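Local atomic coordinates of adenosine kinase (Sinorhizobium meliloti, PDB entry 3UBO), a protein that is a pfkB-family kinase that probably transfers a phosphate group from a nucleotide such as ATP to adenosine. Residues V148-K153 against A175-A180; G159-P164 against D169-A174; I32-M37 against F120-G125; A42-L47 against S128-L133. All blocks are in the same frame, centred on the assembly; numbering follows the deposited sequence.

Contact 1. Residues V148-K153 against A175-A180; sequences VVAQSK and ARIAHA
Val149 meets Ile177 and Ala178 through its CB and CG1, and these two atoms make up the tight half of the contact. With CG1 anti to the backbone N (chi1 -170°), the methyl is carried across to the second helix, where it lies 3.4 Å from Ala178 CB. Beside it, Val149 CB rests 3.6 Å from Ile177 CG2. The two branched side chains cross at about a right angle, so the meeting of Val149 with Ile177 is local and does not run along their lengths. All three residues are buried. The backbones come nearest one step further along, where Ala150 CA and Ala178 CA are 5.1 Å apart, a distance that small alanine side chains permit.

The looser half lies at Ala150, which is partly exposed. Its CB is 4.2 Å from Ile177 CG2, and the same methyl sits 3.8 Å from Ala150 N, so CG2 of Ile177 touches both Val149 and Ala150. Polar partners gather on this side: Ala150 O accepts from Arg183 NE, and Ile177 O from His181 ND1.

The contact joins the end of helix 146-150 to the C-terminal part of helix 168-179, the helix of the beta-alpha-beta unit that links strands 152-158 and 184-188. Val149 also touches Leu9 and Thr155 on the parallel sheet. With aliphatic carbons at its centre, the contact depends on shape and burial rather than on directed bonds.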
loop_
_atom_site.group_PDB
_atom_site.type_symbol
_atom_site.label_atom_id
_atom_site.label_comp_id
_atom_site.label_asym_id
_atom_site.label_seq_id
_atom_site.Cartn_x
_atom_site.Cartn_y
_atom_site.Cartn_z
ATOM N N VAL A 148 -0.109 12.580 29.015
ATOM C CA VAL A 148 0.654 11.705 28.119
ATOM C C VAL A 148 2.169 12.016 28.056
ATOM O O VAL A 148 2.932 11.116 28.297
ATOM C CB VAL A 148 -0.093 11.544 26.753
ATOM C CG1 VAL A 148 0.588 10.536 25.785
ATOM C CG2 VAL A 148 -1.585 11.130 27.040
ATOM N N VAL A 149 2.634 13.240 27.812
ATOM C CA VAL A 149 4.087 13.469 27.901
ATOM C C VAL A 149 4.684 12.997 29.221
ATOM O O VAL A 149 5.732 12.333 29.220
ATOM C CB VAL A 149 4.469 14.914 27.675
ATOM C CG1 VAL A 149 6.004 15.139 27.519
ATOM C CG2 VAL A 149 3.658 15.443 26.520
ATOM N N ALA A 150 4.017 13.302 30.333
ATOM C CA ALA A 150 4.483 12.922 31.682
ATOM C C ALA A 150 4.584 11.390 31.933
ATOM O O ALA A 150 5.500 10.896 32.617
ATOM C CB ALA A 150 3.586 13.605 32.750
ATOM N N GLN A 151 3.645 10.648 31.375
ATOM C CA GLN A 151 3.604 9.197 31.531
ATOM C C GLN A 151 4.538 8.377 30.599
ATOM O O GLN A 151 4.509 7.092 30.576
ATOM C CB GLN A 151 2.167 8.741 31.323
ATOM C CG GLN A 151 1.159 9.566 32.102
ATOM C CD GLN A 151 -0.274 9.208 31.736
ATOM O OE1 GLN A 151 -0.732 9.487 30.599
ATOM N NE2 GLN A 151 -0.997 8.571 32.691
ATOM N N SER A 152 5.397 9.104 29.876
ATOM C CA SER A 152 6.157 8.480 28.804
ATOM C C SER A 152 7.639 8.618 29.047
ATOM O O SER A 152 8.152 9.752 29.223
ATOM C CB SER A 152 5.742 9.045 27.425
ATOM O OG SER A 152 4.435 8.609 27.103
ATOM N N LYS A 153 8.312 7.455 29.007
ATOM C CA LYS A 153 9.709 7.363 29.422
ATOM C C LYS A 153 10.593 8.241 28.544
ATOM O O LYS A 153 11.281 9.155 29.013
ATOM C CB LYS A 153 10.218 5.901 29.473
ATOM C CG LYS A 153 9.442 4.925 30.429
ATOM C CD LYS A 153 10.293 3.644 30.704
ATOM C CE LYS A 153 9.472 2.426 31.071
ATOM N NZ LYS A 153 10.380 1.299 31.544
ATOM N N ALA A 175 9.268 18.908 26.059
ATOM C CA ALA A 175 10.592 18.804 26.659
ATOM C C ALA A 175 10.523 19.220 28.139
ATOM O O ALA A 175 10.923 18.473 29.008
ATOM C CB ALA A 175 11.604 19.671 25.872
ATOM N N ARG A 176 9.990 20.414 28.402
ATOM C CA ARG A 176 9.638 20.839 29.738
ATOM C C ARG A 176 8.759 19.798 30.462
ATOM O O ARG A 176 9.194 19.253 31.449
ATOM C CB ARG A 176 8.951 22.206 29.714
ATOM C CG ARG A 176 9.248 23.048 30.981
ATOM C CD ARG A 176 8.142 23.989 31.477
ATOM N NE ARG A 176 6.785 23.462 31.257
ATOM C CZ ARG A 176 6.100 22.688 32.110
ATOM N NH1 ARG A 176 6.637 22.331 33.293
ATOM N NH2 ARG A 176 4.869 22.269 31.768
ATOM N N ILE A 177 7.546 19.516 29.990
ATOM C CA ILE A 177 6.655 18.572 30.694
ATOM C C ILE A 177 7.311 17.272 31.105
ATOM O O ILE A 177 6.920 16.681 32.116
ATOM C CB ILE A 177 5.342 18.189 29.902
ATOM C CG1 ILE A 177 4.521 19.460 29.532
ATOM C CG2 ILE A 177 4.501 17.057 30.615
ATOM C CD1 ILE A 177 3.178 19.199 28.832
ATOM N N ALA A 178 8.299 16.813 30.329
ATOM C CA ALA A 178 8.733 15.427 30.381
ATOM C C ALA A 178 9.943 15.325 31.279
ATOM O O ALA A 178 10.039 14.384 32.088
ATOM C CB ALA A 178 9.065 14.905 28.981
ATOM N N HIS A 179 10.878 16.267 31.111
ATOM C CA HIS A 179 11.994 16.433 32.039
ATOM C C HIS A 179 11.556 16.590 33.506
ATOM O O HIS A 179 12.118 15.986 34.447
ATOM C CB HIS A 179 12.745 17.664 31.644
ATOM C CG HIS A 179 13.772 17.377 30.626
ATOM N ND1 HIS A 179 14.431 18.361 29.926
ATOM C CD2 HIS A 179 14.265 16.196 30.197
ATOM C CE1 HIS A 179 15.312 17.790 29.116
ATOM N NE2 HIS A 179 15.232 16.480 29.260
ATOM N N ALA A 180 10.530 17.411 33.653
ATOM C CA ALA A 180 9.960 17.758 34.928
ATOM C C ALA A 180 9.266 16.526 35.532
ATOM O O ALA A 180 8.854 16.528 36.697
ATOM C CB ALA A 180 8.942 18.975 34.755
#

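Contact 2. Residues G159-P164 against D169-A174; sequences GYLWDP and DAIREA. With ADN (adenosine), chain C.
Ile171 packs against Trp162 and Leu161. Its CG2 makes the closest approach to the indole, at the edge and near the ring plane, 3.6 Å from Trp162 CH2, whereas its CD1 lies 4.0 Å from Leu161 CD1, with CG1 between the two. The Ile171 torsion (chi1 -70°) sets CG2 anti to the backbone N and turns CG1, which carries CD1, toward Leu161; these two side chains cross at about a right angle. In the next shell, the rings of Tyr198 and Phe202 meet Trp162 edge-to-face, while Ile11 of strand 6-11 touches both Leu161 and Ile171. Just before Leu161, C6 of the bound adenosine lies over one face of the Tyr160 ring, 3.4 Å above its plane and offset toward the rim. Were Tyr160 an alanine, the adenine would probably lose the aromatic ring against which it rests and be freer to tilt. Tyr160 N and O are fixed by Ser190 OG and Asn13 ND2. The loop thus joins strand 152-158 to helix 168-179 in a beta-alpha-beta crossover whose strand-end loop lines the nucleoside pocket, as in ribokinase-like folds.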
loop_
_atom_site.group_PDB
_atom_site.type_symbol
_atom_site.label_atom_id
_atom_site.label_comp_id
_atom_site.label_asym_id
_atom_site.label_seq_id
_atom_site.Cartn_x
_atom_site.Cartn_y
_atom_site.Cartn_z
ATOM N N GLY A 159 13.648 16.497 13.806
ATOM C CA GLY A 159 14.183 17.749 13.296
ATOM C C GLY A 159 13.239 18.321 12.226
ATOM O O GLY A 159 13.044 19.548 12.099
ATOM N N TYR A 160 12.605 17.410 11.477
ATOM C CA TYR A 160 11.704 17.751 10.367
ATOM C C TYR A 160 10.621 18.764 10.750
ATOM O O TYR A 160 9.902 19.255 9.873
ATOM C CB TYR A 160 10.975 16.495 9.837
ATOM C CG TYR A 160 11.724 15.688 8.805
ATOM C CD1 TYR A 160 11.560 14.298 8.734
ATOM C CD2 TYR A 160 12.596 16.288 7.921
ATOM C CE1 TYR A 160 12.268 13.526 7.834
ATOM C CE2 TYR A 160 13.296 15.518 7.007
ATOM C CZ TYR A 160 13.127 14.131 6.972
ATOM O OH TYR A 160 13.799 13.359 6.053
ATOM N N LEU A 161 10.490 18.994 12.065
ATOM C CA LEU A 161 9.400 19.718 12.704
ATOM C C LEU A 161 9.778 21.171 12.793
ATOM O O LEU A 161 8.966 22.019 13.113
ATOM C CB LEU A 161 9.175 19.216 14.117
ATOM C CG LEU A 161 8.195 18.066 14.313
ATOM C CD1 LEU A 161 7.877 17.907 15.795
ATOM C CD2 LEU A 161 6.911 18.222 13.517
ATOM N N TRP A 162 11.037 21.455 12.530
ATOM C CA TRP A 162 11.419 22.842 12.416
ATOM C C TRP A 162 10.738 23.568 11.246
ATOM O O TRP A 162 10.374 24.748 11.393
ATOM C CB TRP A 162 12.942 23.056 12.561
ATOM C CG TRP A 162 13.193 23.248 14.022
ATOM C CD1 TRP A 162 13.770 24.341 14.632
ATOM C CD2 TRP A 162 12.717 22.389 15.096
ATOM N NE1 TRP A 162 13.710 24.196 16.016
ATOM C CE2 TRP A 162 13.074 23.017 16.328
ATOM C CE3 TRP A 162 12.016 21.154 15.134
ATOM C CZ2 TRP A 162 12.773 22.445 17.588
ATOM C CZ3 TRP A 162 11.701 20.587 16.388
ATOM C CH2 TRP A 162 12.100 21.235 17.604
ATOM N N ASP A 163 10.479 22.841 10.147
ATOM C CA ASP A 163 9.928 23.410 8.915
ATOM C C ASP A 163 8.590 24.094 9.120
ATOM O O ASP A 163 8.433 25.263 8.717
ATOM C CB ASP A 163 9.851 22.371 7.775
ATOM C CG ASP A 163 11.211 22.062 7.178
ATOM O OD1 ASP A 163 11.990 23.032 7.006
ATOM O OD2 ASP A 163 11.523 20.860 6.924
ATOM N N PRO A 164 7.611 23.390 9.726
ATOM C CA PRO A 164 6.352 24.103 9.948
ATOM C C PRO A 164 6.572 25.357 10.822
ATOM O O PRO A 164 7.716 25.733 11.148
ATOM C CB PRO A 164 5.437 23.058 10.634
ATOM C CG PRO A 164 6.107 21.796 10.620
ATOM C CD PRO A 164 7.491 21.943 9.983
ATOM N N ASP A 169 7.399 25.180 19.209
ATOM C CA ASP A 169 6.728 25.614 20.465
ATOM C C ASP A 169 5.813 24.530 21.080
ATOM O O ASP A 169 5.364 24.658 22.225
ATOM C CB ASP A 169 5.893 26.946 20.347
ATOM C CG ASP A 169 6.573 28.012 19.465
ATOM O OD1 ASP A 169 7.821 28.189 19.528
ATOM O OD2 ASP A 169 5.840 28.657 18.666
ATOM N N ALA A 170 5.485 23.497 20.318
ATOM C CA ALA A 170 4.790 22.382 20.934
ATOM C C ALA A 170 5.856 21.495 21.578
ATOM O O ALA A 170 5.520 20.678 22.448
ATOM C CB ALA A 170 3.969 21.593 19.914
ATOM N N ILE A 171 7.120 21.722 21.165
ATOM C CA ILE A 171 8.315 20.955 21.545
ATOM C C ILE A 171 9.042 21.464 22.809
ATOM O O ILE A 171 9.249 20.665 23.739
ATOM C CB ILE A 171 9.375 20.775 20.346
ATOM C CG1 ILE A 171 8.884 19.827 19.224
ATOM C CG2 ILE A 171 10.762 20.223 20.841
ATOM C CD1 ILE A 171 8.317 18.505 19.689
ATOM N N ARG A 172 9.454 22.743 22.841
ATOM C CA ARG A 172 10.032 23.357 24.067
ATOM C C ARG A 172 9.237 22.786 25.236
ATOM O O ARG A 172 9.806 22.302 26.238
ATOM C CB ARG A 172 9.893 24.910 24.082
ATOM C CG ARG A 172 8.752 25.352 24.983
ATOM C CD ARG A 172 8.690 26.841 25.464
ATOM N NE ARG A 172 8.130 27.778 24.484
ATOM C CZ ARG A 172 8.893 28.427 23.592
ATOM N NH1 ARG A 172 10.233 28.205 23.558
ATOM N NH2 ARG A 172 8.330 29.285 22.726
ATOM N N GLU A 173 7.916 22.808 25.006
ATOM C CA GLU A 173 6.840 22.546 25.951
ATOM C C GLU A 173 6.691 21.111 26.447
ATOM O O GLU A 173 6.459 20.875 27.636
ATOM C CB GLU A 173 5.506 22.981 25.312
ATOM C CG GLU A 173 4.397 23.475 26.289
ATOM C CD GLU A 173 4.785 24.748 27.111
ATOM O OE1 GLU A 173 5.348 25.775 26.561
ATOM O OE2 GLU A 173 4.514 24.675 28.330
ATOM N N ALA A 174 6.752 20.157 25.526
ATOM C CA ALA A 174 6.818 18.725 25.874
ATOM C C ALA A 174 8.168 18.255 26.465
ATOM O O ALA A 174 8.173 17.296 27.216
ATOM C CB ALA A 174 6.418 17.862 24.688
HETATM O "O5'" ADN C . 12.442 8.427 6.646
HETATM C "C5'" ADN C . 11.236 7.635 6.332
HETATM C "C4'" ADN C . 9.905 8.463 6.324
HETATM O "O4'" ADN C . 10.114 9.872 6.166
HETATM C "C3'" ADN C . 8.586 8.185 5.432
HETATM O "O3'" ADN C . 7.663 7.148 5.660
HETATM C "C2'" ADN C . 7.920 9.601 5.366
HETATM O "O2'" ADN C . 6.519 9.658 5.709
HETATM C "C1'" ADN C . 8.831 10.387 6.222
HETATM N N9 ADN C . 8.906 11.812 5.777
HETATM C C8 ADN C . 9.228 12.399 4.519
HETATM N N7 ADN C . 9.302 13.811 4.654
HETATM C C5 ADN C . 9.034 14.089 6.007
HETATM C C6 ADN C . 8.942 15.307 6.734
HETATM N N6 ADN C . 9.181 16.583 6.114
HETATM N N1 ADN C . 8.641 15.231 8.143
HETATM C C2 ADN C . 8.438 13.961 8.775
HETATM N N3 ADN C . 8.520 12.726 8.088
HETATM C C4 ADN C . 8.799 12.830 6.704
#

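Contact 3. Residues I32-M37 against F120-G125; sequences IIKGAM and FVTEDG. With ADN (adenosine), chain C.
The beta hairpin of strands 116-121 and 127-132, part of the five-stranded mixed sheet, turns through a type I beta turn from Thr122 to Gly125, and Lys34 of the loop 32-37 reaches this turn to pair with Asp124. Lys34 is extended beyond CG and approaches the carboxylate from the opposite direction, its CE passing 3.4 Å from Thr122 OG1. Asp124 CG stands between its own backbone N and carbonyl carbon (chi1 48°), which brings its carboxylate back over the turn. There OD1 accepts a bond from Thr122 OG1 at 2.8 Å, 28° out of the carboxylate plane, and another from Glu126 N. A valine in place of Thr122 would probably leave the Asp124 carboxylate less firmly oriented for the lysine. Lys34 has a second salt bridge, to Asp24. Deeper in, Ile32 CD1 packs 3.7 Å from Phe120 CD2, the side chains crossing at about a right angle, and Phe120 also meets Phe26. At the exposed end the salt bridge runs from Lys34 NZ to the syn lone pair of Asp124 OD2, at 2.6 Å.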
loop_
_atom_site.group_PDB
_atom_site.type_symbol
_atom_site.label_atom_id
_atom_site.label_comp_id
_atom_site.label_asym_id
_atom_site.label_seq_id
_atom_site.Cartn_x
_atom_site.Cartn_y
_atom_site.Cartn_z
ATOM N N ILE A 32 14.644 16.739 -8.579
ATOM C CA ILE A 32 14.465 16.172 -7.259
ATOM C C ILE A 32 15.826 15.741 -6.721
ATOM O O ILE A 32 16.647 15.189 -7.475
ATOM C CB ILE A 32 13.673 14.902 -7.356
ATOM C CG1 ILE A 32 12.386 15.137 -8.123
ATOM C CG2 ILE A 32 13.526 14.239 -5.996
ATOM C CD1 ILE A 32 11.309 14.070 -7.930
ATOM N N ILE A 33 16.083 15.969 -5.426
ATOM C CA ILE A 33 17.401 15.562 -4.846
ATOM C C ILE A 33 17.395 14.083 -4.483
ATOM O O ILE A 33 16.516 13.621 -3.756
ATOM C CB ILE A 33 17.815 16.451 -3.613
ATOM C CG1 ILE A 33 17.537 17.917 -3.950
ATOM C CG2 ILE A 33 19.303 16.176 -3.134
ATOM C CD1 ILE A 33 17.918 18.787 -2.859
ATOM N N LYS A 34 18.322 13.317 -5.033
ATOM C CA LYS A 34 18.302 11.900 -4.712
ATOM C C LYS A 34 18.638 11.742 -3.223
ATOM O O LYS A 34 19.626 12.294 -2.768
ATOM C CB LYS A 34 19.300 11.156 -5.566
ATOM C CG LYS A 34 19.076 9.658 -5.544
ATOM C CD LYS A 34 20.034 8.870 -6.389
ATOM C CE LYS A 34 19.800 7.355 -6.251
ATOM N NZ LYS A 34 20.720 6.541 -7.185
ATOM N N GLY A 35 17.820 11.002 -2.498
ATOM C CA GLY A 35 18.107 10.662 -1.130
ATOM C C GLY A 35 17.482 11.572 -0.116
ATOM O O GLY A 35 17.247 11.188 1.005
ATOM N N ALA A 36 17.199 12.786 -0.531
ATOM C CA ALA A 36 16.783 13.837 0.366
ATOM C C ALA A 36 15.295 13.902 0.593
ATOM O O ALA A 36 14.541 13.171 -0.000
ATOM C CB ALA A 36 17.254 15.140 -0.181
HETATM N N MSE A 37 14.880 14.813 1.451
HETATM C CA MSE A 37 13.491 15.138 1.564
HETATM C C MSE A 37 13.315 16.484 0.966
HETATM O O MSE A 37 13.901 17.437 1.407
HETATM C CB MSE A 37 13.056 15.287 2.987
HETATM C CG MSE A 37 12.710 16.711 3.235
HETATM SE SE MSE A 37 10.897 17.064 3.342
HETATM C CE MSE A 37 11.000 18.245 4.751
ATOM N N PHE A 120 9.781 8.556 -4.470
ATOM C CA PHE A 120 10.346 7.857 -5.598
ATOM C C PHE A 120 11.532 6.957 -5.247
ATOM O O PHE A 120 12.605 7.451 -4.908
ATOM C CB PHE A 120 10.766 8.852 -6.692
ATOM C CG PHE A 120 9.610 9.685 -7.229
ATOM C CD1 PHE A 120 8.663 9.111 -8.098
ATOM C CD2 PHE A 120 9.481 11.036 -6.875
ATOM C CE1 PHE A 120 7.584 9.878 -8.590
ATOM C CE2 PHE A 120 8.430 11.822 -7.333
ATOM C CZ PHE A 120 7.437 11.253 -8.174
ATOM N N VAL A 121 11.351 5.640 -5.383
ATOM C CA VAL A 121 12.382 4.677 -5.075
ATOM C C VAL A 121 13.208 4.300 -6.319
ATOM O O VAL A 121 12.670 3.872 -7.315
ATOM C CB VAL A 121 11.768 3.416 -4.427
ATOM C CG1 VAL A 121 12.858 2.551 -3.791
ATOM C CG2 VAL A 121 10.766 3.784 -3.371
ATOM N N THR A 122 14.522 4.442 -6.270
ATOM C CA THR A 122 15.326 3.988 -7.390
ATOM C C THR A 122 15.758 2.537 -7.312
ATOM O O THR A 122 15.396 1.822 -6.380
ATOM C CB THR A 122 16.491 4.938 -7.675
ATOM O OG1 THR A 122 17.095 5.381 -6.448
ATOM C CG2 THR A 122 15.944 6.132 -8.445
ATOM N N GLU A 123 16.494 2.063 -8.307
ATOM C CA GLU A 123 16.772 0.605 -8.374
ATOM C C GLU A 123 17.622 0.172 -7.156
ATOM O O GLU A 123 17.485 -0.928 -6.643
ATOM C CB GLU A 123 17.400 0.186 -9.718
ATOM N N ASP A 124 18.436 1.108 -6.662
ATOM C CA ASP A 124 19.340 0.858 -5.551
ATOM C C ASP A 124 18.658 0.883 -4.192
ATOM O O ASP A 124 19.307 0.667 -3.184
ATOM C CB ASP A 124 20.530 1.831 -5.593
ATOM C CG ASP A 124 20.113 3.274 -5.806
ATOM O OD1 ASP A 124 19.005 3.626 -5.373
ATOM O OD2 ASP A 124 20.895 4.051 -6.379
ATOM N N GLY A 125 17.362 1.186 -4.139
ATOM C CA GLY A 125 16.646 1.089 -2.887
ATOM C C GLY A 125 16.744 2.428 -2.214
ATOM O O GLY A 125 16.152 2.628 -1.144
HETATM O "O5'" ADN C . 12.442 8.427 6.646
HETATM C "C5'" ADN C . 11.236 7.635 6.332
HETATM C "C4'" ADN C . 9.905 8.463 6.324
HETATM O "O4'" ADN C . 10.114 9.872 6.166
HETATM C "C3'" ADN C . 8.586 8.185 5.432
HETATM O "O3'" ADN C . 7.663 7.148 5.660
HETATM C "C2'" ADN C . 7.920 9.601 5.366
HETATM O "O2'" ADN C . 6.519 9.658 5.709
HETATM C "C1'" ADN C . 8.831 10.387 6.222
HETATM N N9 ADN C . 8.906 11.812 5.777
HETATM C C8 ADN C . 9.228 12.399 4.519
HETATM N N7 ADN C . 9.302 13.811 4.654
HETATM C C5 ADN C . 9.034 14.089 6.007
HETATM C C6 ADN C . 8.942 15.307 6.734
HETATM N N6 ADN C . 9.181 16.583 6.114
HETATM N N1 ADN C . 8.641 15.231 8.143
HETATM C C2 ADN C . 8.438 13.961 8.775
HETATM N N3 ADN C . 8.520 12.726 8.088
HETATM C C4 ADN C . 8.799 12.830 6.704
#

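Contact 4. Residues A42-L47 against S128-L133; sequences ADRAEL and SMNTYL. With ADN (adenosine), chain C.
Tyr132, with CG anti to the backbone N (chi1 156°), puts one face of its ring against the Ala42 methyl, while Asn130, with CG anti to the carbonyl carbon, brings OD1 to the side of Arg44. The Ala42 methyl makes a CH-pi contact: CB is 3.9 Å from the Tyr132 ring centroid and 21° off the ring normal, hence over the face. At the base of the same side chain, Ala45 CB lies 4.0 Å from Tyr132 CB, so the tyrosine touches two residues, i and i+3, on one side of helix 42-50. Arg44 NH1 comes only to 4.0 Å from Asn130 OD1, with guanidinium and amide planes 87° apart, which indicates proximity rather than a bond; Asn130 ND2 bonds weakly to Met118 O.

Thr131 and Met129 (selenomethionine here) belong to the adenosine pocket: Thr131 OG1 lies 3.0 Å from N7 of the base and is hydrogen-bonded to Ser117 OG. The helix packs on the strand mainly by methyl-to-ring and CB-to-CB contact, so the contact is largely apolar and has no directed bond.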
loop_
_atom_site.group_PDB
_atom_site.type_symbol
_atom_site.label_atom_id
_atom_site.label_comp_id
_atom_site.label_asym_id
_atom_site.label_seq_id
_atom_site.Cartn_x
_atom_site.Cartn_y
_atom_site.Cartn_z
ATOM N N ALA A 42 1.629 22.647 -2.715
ATOM C CA ALA A 42 0.558 21.750 -3.133
ATOM C C ALA A 42 0.468 21.521 -4.634
ATOM O O ALA A 42 -0.057 20.480 -5.051
ATOM C CB ALA A 42 -0.822 22.254 -2.631
ATOM N N ASP A 43 0.892 22.547 -5.397
ATOM C CA ASP A 43 0.897 22.582 -6.856
ATOM C C ASP A 43 1.962 21.637 -7.394
ATOM O O ASP A 43 1.719 20.875 -8.360
ATOM C CB ASP A 43 1.135 24.022 -7.334
ATOM C CG ASP A 43 0.022 24.925 -6.941
ATOM O OD1 ASP A 43 -1.125 24.697 -7.406
ATOM O OD2 ASP A 43 0.270 25.834 -6.106
ATOM N N ARG A 44 3.126 21.687 -6.749
ATOM C CA ARG A 44 4.199 20.712 -6.987
ATOM C C ARG A 44 3.780 19.306 -6.538
ATOM O O ARG A 44 4.158 18.349 -7.141
ATOM C CB ARG A 44 5.494 21.184 -6.335
ATOM C CG ARG A 44 6.599 20.329 -6.569
ATOM C CD ARG A 44 7.797 21.039 -7.011
ATOM N NE ARG A 44 8.468 20.249 -8.038
ATOM C CZ ARG A 44 9.570 19.536 -7.846
ATOM N NH1 ARG A 44 10.145 19.445 -6.638
ATOM N NH2 ARG A 44 10.097 18.865 -8.849
ATOM N N ALA A 45 2.929 19.150 -5.541
ATOM C CA ALA A 45 2.539 17.777 -5.213
ATOM C C ALA A 45 1.633 17.245 -6.320
ATOM O O ALA A 45 1.753 16.083 -6.733
ATOM C CB ALA A 45 1.828 17.661 -3.849
ATOM N N GLU A 46 0.715 18.084 -6.777
ATOM C CA GLU A 46 -0.107 17.724 -7.913
ATOM C C GLU A 46 0.741 17.476 -9.229
ATOM O O GLU A 46 0.569 16.466 -9.941
ATOM C CB GLU A 46 -1.204 18.751 -8.105
ATOM C CG GLU A 46 -1.810 18.630 -9.497
ATOM C CD GLU A 46 -3.291 19.157 -9.615
ATOM O OE1 GLU A 46 -3.596 20.237 -9.051
ATOM O OE2 GLU A 46 -4.145 18.501 -10.302
ATOM N N LEU A 47 1.688 18.352 -9.527
ATOM C CA LEU A 47 2.463 18.170 -10.731
ATOM C C LEU A 47 3.283 16.872 -10.689
ATOM O O LEU A 47 3.272 16.106 -11.645
ATOM C CB LEU A 47 3.343 19.400 -11.008
ATOM C CG LEU A 47 4.167 19.311 -12.309
ATOM C CD1 LEU A 47 4.690 20.616 -12.758
ATOM C CD2 LEU A 47 5.362 18.424 -12.177
ATOM N N SER A 128 13.774 9.048 -2.698
ATOM C CA SER A 128 13.823 10.520 -2.833
ATOM C C SER A 128 12.439 11.119 -2.550
ATOM O O SER A 128 11.437 10.746 -3.187
ATOM C CB SER A 128 14.382 10.951 -4.198
ATOM O OG SER A 128 15.669 10.412 -4.381
HETATM N N MSE A 129 12.357 11.989 -1.545
HETATM C CA MSE A 129 11.052 12.340 -1.065
HETATM C C MSE A 129 10.661 13.808 -1.393
HETATM O O MSE A 129 11.507 14.672 -1.543
HETATM C CB MSE A 129 10.934 12.017 0.409
HETATM C CG MSE A 129 11.005 10.536 0.783
HETATM SE SE MSE A 129 11.149 10.223 2.788
HETATM C CE MSE A 129 12.744 11.444 2.926
ATOM N N ASN A 130 9.370 14.063 -1.522
ATOM C CA ASN A 130 8.929 15.331 -1.983
ATOM C C ASN A 130 7.635 15.487 -1.244
ATOM O O ASN A 130 6.616 14.839 -1.547
ATOM C CB ASN A 130 8.688 15.282 -3.493
ATOM C CG ASN A 130 9.966 15.123 -4.309
ATOM O OD1 ASN A 130 10.695 16.105 -4.542
ATOM N ND2 ASN A 130 10.209 13.891 -4.800
ATOM N N THR A 131 7.694 16.356 -0.241
ATOM C CA THR A 131 6.690 16.370 0.835
ATOM C C THR A 131 6.015 17.669 0.862
ATOM O O THR A 131 6.672 18.700 0.833
ATOM C CB THR A 131 7.336 16.090 2.228
ATOM O OG1 THR A 131 7.930 14.781 2.191
ATOM C CG2 THR A 131 6.300 16.080 3.285
ATOM N N TYR A 132 4.696 17.600 0.870
ATOM C CA TYR A 132 3.869 18.770 0.989
ATOM C C TYR A 132 3.277 18.691 2.410
ATOM O O TYR A 132 2.601 17.715 2.754
ATOM C CB TYR A 132 2.784 18.836 -0.138
ATOM C CG TYR A 132 1.562 19.686 0.231
ATOM C CD1 TYR A 132 1.674 21.073 0.422
ATOM C CD2 TYR A 132 0.308 19.103 0.452
ATOM C CE1 TYR A 132 0.581 21.852 0.784
ATOM C CE2 TYR A 132 -0.771 19.865 0.794
ATOM C CZ TYR A 132 -0.645 21.257 0.963
ATOM O OH TYR A 132 -1.749 22.044 1.338
ATOM N N LEU A 133 3.496 19.726 3.221
ATOM C CA LEU A 133 3.185 19.630 4.644
ATOM C C LEU A 133 1.704 19.624 5.025
ATOM O O LEU A 133 1.347 19.108 6.082
ATOM C CB LEU A 133 3.968 20.678 5.406
ATOM C CG LEU A 133 5.451 20.369 5.330
ATOM C CD1 LEU A 133 6.394 21.577 5.540
ATOM C CD2 LEU A 133 5.694 19.250 6.305
HETATM O "O5'" ADN C . 12.442 8.427 6.646
HETATM C "C5'" ADN C . 11.236 7.635 6.332
HETATM C "C4'" ADN C . 9.905 8.463 6.324
HETATM O "O4'" ADN C . 10.114 9.872 6.166
HETATM C "C3'" ADN C . 8.586 8.185 5.432
HETATM O "O3'" ADN C . 7.663 7.148 5.660
HETATM C "C2'" ADN C . 7.920 9.601 5.366
HETATM O "O2'" ADN C . 6.519 9.658 5.709
HETATM C "C1'" ADN C . 8.831 10.387 6.222
HETATM N N9 ADN C . 8.906 11.812 5.777
HETATM C C8 ADN C . 9.228 12.399 4.519
HETATM N N7 ADN C . 9.302 13.811 4.654
HETATM C C5 ADN C . 9.034 14.089 6.007
HETATM C C6 ADN C . 8.942 15.307 6.734
HETATM N N6 ADN C . 9.181 16.583 6.114
HETATM N N1 ADN C . 8.641 15.231 8.143
HETATM C C2 ADN C . 8.438 13.961 8.775
HETATM N N3 ADN C . 8.520 12.726 8.088
HETATM C C4 ADN C . 8.799 12.830 6.704
#

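Contacts 1 and 2 share helix 168-179 and lie beside or at the end of strand 152-158 of the parallel sheet; both are largely buried and join through apolar side chains, and Val149 CG1 of contact 1 reaches Ala174 O of contact 2. Contacts 3 and 4 lie on the mixed sheet, through its neighbouring strands 116-121 and 127-132. They are joined by probable hydrogen bonds from Gly35 N to Ser128 OG and between Ala36 O and Met129 N. Chemistry follows position: contact 3 combines a buried apolar pair with an exposed salt bridge, and contact 4, partly buried, relies on a CH-pi contact and aliphatic packing. Adenosine touches residues of contacts 2, 3 and 4, whereas contact 1 has no atom near the nucleoside.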